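Local coordinates for DUF3256 domain-containing protein (Porphyromonas gingivalis W83, PDB 2P3P), which is of unknown function but binds Mg(2+) and is probably membrane-anchored, at residues Q125-F131 with L150-M155. Sequence-based numbering, arbitrary orientation. Where two conformers were deposited one is given.
Sequences QPRIEDF and LTPSYM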
ATOM      1  N   GLN A 125      -1.847  12.441   0.167  1.00  9.25           N
ATOM      2  CA  GLN A 125      -2.894  11.697  -0.549  1.00  9.59           C
ATOM      3  C   GLN A 125      -3.512  12.601  -1.641  1.00  8.90           C
ATOM      4  O   GLN A 125      -3.881  13.731  -1.366  1.00 10.03           O
ATOM      5  CB  GLN A 125      -4.003  11.259   0.424  1.00  8.97           C
ATOM      6  CG  GLN A 125      -5.070  10.345  -0.141  1.00  8.84           C
ATOM      7  CD  GLN A 125      -4.636   8.883  -0.249  1.00  5.91           C
ATOM      8  OE1 GLN A 125      -3.465   8.600  -0.313  1.00  8.89           O
ATOM      9  NE2 GLN A 125      -5.590   7.968  -0.313  1.00  2.17           N
ATOM     10  N   PRO A 126      -3.577  12.120  -2.885  1.00  9.82           N
ATOM     11  CA  PRO A 126      -4.244  12.952  -3.891  1.00 10.57           C
ATOM     12  C   PRO A 126      -5.728  13.136  -3.606  1.00 10.68           C
ATOM     13  O   PRO A 126      -6.296  12.338  -2.854  1.00 12.18           O
ATOM     14  CB  PRO A 126      -4.043  12.181  -5.196  1.00 10.75           C
ATOM     15  CG  PRO A 126      -3.685  10.806  -4.836  1.00  9.37           C
ATOM     16  CD  PRO A 126      -3.087  10.838  -3.433  1.00  9.91           C
ATOM     17  N   ARG A 127      -6.283  14.242  -4.113  1.00 10.77           N
ATOM     18  CA  ARG A 127      -7.722  14.514  -4.097  1.00 10.94           C
ATOM     19  C   ARG A 127      -8.363  13.734  -5.220  1.00  9.19           C
ATOM     20  O   ARG A 127      -7.695  13.389  -6.209  1.00  8.21           O
ATOM     21  CB  ARG A 127      -8.024  16.007  -4.301  1.00 10.64           C
ATOM     22  CG  ARG A 127      -7.484  16.918  -3.203  1.00 12.73           C
ATOM     23  CD  ARG A 127      -7.645  18.409  -3.519  1.00 15.49           C
ATOM     24  NE  ARG A 127      -9.002  18.750  -3.952  1.00 20.02           N
ATOM     25  CZ  ARG A 127      -9.534  19.970  -3.930  1.00 21.37           C
ATOM     26  NH1 ARG A 127     -10.769  20.141  -4.359  1.00 22.27           N
ATOM     27  NH2 ARG A 127      -8.850  21.008  -3.464  1.00 23.35           N
ATOM     28  N   ILE A 128      -9.667  13.499  -5.109  1.00  9.21           N
ATOM     29  CA  ILE A 128     -10.330  12.748  -6.164  1.00  9.45           C
ATOM     30  C   ILE A 128     -10.236  13.520  -7.495  1.00  9.26           C
ATOM     31  O   ILE A 128     -10.270  12.912  -8.570  1.00  8.70           O
ATOM     32  CB  ILE A 128     -11.793  12.385  -5.806  1.00 10.33           C
ATOM     33  CG1 ILE A 128     -12.353  11.333  -6.764  1.00 11.06           C
ATOM     34  CG2 ILE A 128     -12.710  13.651  -5.819  1.00  7.55           C
ATOM     35  CD1 ILE A 128     -11.585  10.014  -6.823  1.00  8.79           C
ATOM     36  N   GLU A 129     -10.113  14.856  -7.453  1.00  9.38           N
ATOM     37  CA  GLU A 129     -10.093  15.629  -8.692  1.00  9.12           C
ATOM     38  C   GLU A 129      -8.856  15.364  -9.527  1.00  9.11           C
ATOM     39  O   GLU A 129      -8.859  15.621 -10.746  1.00  8.36           O
ATOM     40  CB  GLU A 129     -10.263  17.157  -8.460  1.00  9.16           C
ATOM     41  CG  GLU A 129      -9.076  17.858  -7.754  1.00  9.71           C
ATOM     42  CD  GLU A 129      -9.179  19.381  -7.746  1.00  9.35           C
ATOM     43  OE1 GLU A 129     -10.144  19.972  -8.335  1.00  7.70           O
ATOM     44  OE2 GLU A 129      -8.263  19.996  -7.159  1.00 10.43           O
ATOM     45  N   ASP A 130      -7.800  14.891  -8.863  1.00  9.47           N
ATOM     46  CA  ASP A 130      -6.584  14.447  -9.559  1.00  9.29           C
ATOM     47  C   ASP A 130      -6.818  13.314 -10.555  1.00  9.02           C
ATOM     48  O   ASP A 130      -5.951  13.061 -11.401  1.00  9.37           O
ATOM     49  CB  ASP A 130      -5.505  14.083  -8.557  1.00  8.60           C
ATOM     50  CG  ASP A 130      -5.104  15.274  -7.702  1.00 13.21           C
ATOM     51  OD1 ASP A 130      -5.156  16.421  -8.194  1.00 14.13           O
ATOM     52  OD2 ASP A 130      -4.741  15.051  -6.545  1.00 19.15           O
ATOM     53  N   PHE A 131      -7.971  12.658 -10.460  1.00  7.70           N
ATOM     54  CA  PHE A 131      -8.292  11.500 -11.293  1.00  8.85           C
ATOM     55  C   PHE A 131      -9.315  11.912 -12.359  1.00  9.25           C
ATOM     56  O   PHE A 131      -9.867  11.060 -13.092  1.00  8.74           O
ATOM     57  CB  PHE A 131      -8.864  10.364 -10.429  1.00  9.23           C
ATOM     58  CG  PHE A 131      -7.886   9.772  -9.473  1.00  8.39           C
ATOM     59  CD1 PHE A 131      -7.078   8.696  -9.857  1.00 11.19           C
ATOM     60  CD2 PHE A 131      -7.724  10.298  -8.204  1.00 10.71           C
ATOM     61  CE1 PHE A 131      -6.154   8.149  -8.992  1.00  5.41           C
ATOM     62  CE2 PHE A 131      -6.776   9.757  -7.337  1.00  6.06           C
ATOM     63  CZ  PHE A 131      -5.996   8.673  -7.748  1.00  7.27           C
ATOM     64  N   LEU A 150     -18.674  10.490  -4.951  1.00  9.12           N
ATOM     65  CA  LEU A 150     -17.230  10.587  -5.147  1.00  9.37           C
ATOM     66  C   LEU A 150     -16.479  10.451  -3.820  1.00  9.24           C
ATOM     67  O   LEU A 150     -15.281  10.221  -3.827  1.00  9.56           O
ATOM     68  CB  LEU A 150     -16.873  11.935  -5.824  1.00  9.09           C
ATOM     69  CG  LEU A 150     -17.193  12.079  -7.321  1.00  7.92           C
ATOM     70  CD1 LEU A 150     -16.833  13.485  -7.791  1.00  7.71           C
ATOM     71  CD2 LEU A 150     -16.477  11.027  -8.175  1.00 11.57           C
ATOM     72  N   THR A 151     -17.204  10.575  -2.709  0.50  9.50           N
ATOM     73  CA  THR A 151     -16.634  10.486  -1.356  0.50  9.85           C
ATOM     74  C   THR A 151     -17.480   9.485  -0.563  0.50  9.53           C
ATOM     75  O   THR A 151     -18.701   9.622  -0.535  0.50 11.48           O
ATOM     76  CB  THR A 151     -16.661  11.880  -0.690  0.50 10.03           C
ATOM     77  OG1 THR A 151     -15.863  12.802  -1.451  0.50 11.07           O
ATOM     78  CG2 THR A 151     -16.145  11.816   0.737  0.50  9.24           C
ATOM     79  N   PRO A 152     -16.867   8.502   0.131  1.00  9.44           N
ATOM     80  CA  PRO A 152     -15.432   8.321   0.430  1.00  8.70           C
ATOM     81  C   PRO A 152     -14.618   8.011  -0.811  1.00  8.27           C
ATOM     82  O   PRO A 152     -15.028   7.226  -1.652  1.00  8.07           O
ATOM     83  CB  PRO A 152     -15.415   7.147   1.431  1.00  9.72           C
ATOM     84  CG  PRO A 152     -16.764   7.126   1.990  1.00  9.90           C
ATOM     85  CD  PRO A 152     -17.666   7.505   0.869  1.00  9.44           C
ATOM     86  N   SER A 153     -13.468   8.663  -0.930  1.00  7.68           N
ATOM     87  CA  SER A 153     -12.684   8.552  -2.125  1.00  6.42           C
ATOM     88  C   SER A 153     -11.670   7.417  -1.968  1.00  6.31           C
ATOM     89  O   SER A 153     -10.465   7.641  -1.879  1.00  5.30           O
ATOM     90  CB  SER A 153     -12.004   9.870  -2.439  1.00  7.08           C
ATOM     91  OG  SER A 153     -12.958  10.905  -2.574  1.00  7.37           O
ATOM     92  N   TYR A 154     -12.169   6.191  -2.043  1.00  5.58           N
ATOM     93  CA  TYR A 154     -11.313   5.005  -1.925  1.00  5.19           C
ATOM     94  C   TYR A 154     -10.235   5.025  -2.987  1.00  5.08           C
ATOM     95  O   TYR A 154     -10.477   5.379  -4.146  1.00  4.37           O
ATOM     96  CB  TYR A 154     -12.131   3.713  -2.009  1.00  5.32           C
ATOM     97  CG  TYR A 154     -13.298   3.638  -1.053  1.00  5.72           C
ATOM     98  CD1 TYR A 154     -13.084   3.466   0.295  1.00  8.49           C
ATOM     99  CD2 TYR A 154     -14.617   3.720  -1.503  1.00  6.83           C
ATOM    100  CE1 TYR A 154     -14.131   3.383   1.195  1.00  5.93           C
ATOM    101  CE2 TYR A 154     -15.686   3.651  -0.592  1.00  7.96           C
ATOM    102  CZ  TYR A 154     -15.429   3.468   0.747  1.00  7.72           C
ATOM    103  OH  TYR A 154     -16.449   3.376   1.700  1.00  8.68           O
HETATM  104  N   MSE A 155      -9.024   4.687  -2.571  1.00  6.30           N
HETATM  105  CA  MSE A 155      -7.891   4.586  -3.479  1.00  5.62           C
HETATM  106  C   MSE A 155      -6.989   3.425  -3.063  1.00  5.75           C
HETATM  107  O   MSE A 155      -6.711   3.196  -1.875  1.00  4.75           O
HETATM  108  CB  MSE A 155      -7.070   5.898  -3.544  1.00  5.98           C
HETATM  109  CG  MSE A 155      -7.865   7.117  -4.014  1.00  6.50           C
HETATM  110 SE   MSE A 155      -6.913   8.761  -3.613  0.80  7.66          SE
HETATM  111  CE  MSE A 155      -8.403  10.074  -3.859  1.00  6.46           C
TER
HETATM  112  O   HOH W   1      -5.251   5.076  -0.423  1.00 12.54           O
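Along 150-155, approach to 125-131 starts with hydrophobic packing at Leu150, whose CD2 lies 4.4 Å from CG1 of Ile128. Ser153 OG donates a hydrogen bond to Leu150 O (2.7 Å), bridging Thr151 and the cis peptide before Pro152. Ser153 is the centre of an inverse gamma turn; its CA is 6.3 Å from that of Ile128, the closest CA pair, and its OG sits 3.7 Å from Ile128 CB, a van der Waals contact. Tyr154 points away, touching Val102 and Thr171 instead. Met155, a selenomethionine, then reaches across with chi2 and chi3 both t, so the chain is extended. Met155 CE lies 3.3 Å from Pro126 O, and 4.3 Å from CD1 of Ile128 and 3.9 Å from CE2 of Phe131, both on the 3-10 segment 128-131. Met155 SE, 4.0 Å from Pro126 CG, is 5.0 Å from the Phe131 ring centroid and 66° off its normal, an oblique Met-aromatic contact. No direct hydrogen bond joins the segments; a water accepts from Gln125 NE2 (2.9 Å) and donates to Met155 O (2.8 Å), while Gln125 OE1 is held by Trp123. The loop after strand 116-117 thus packs against residues leading into 155-159, an outermost strand of the four-stranded antiparallel sheet, with Met155 on Ile168 and Phe131 on Leu193; Leu150 directly follows Ser149, seen to bind Mg(2+) in this protein, though no ion is bound to this chain.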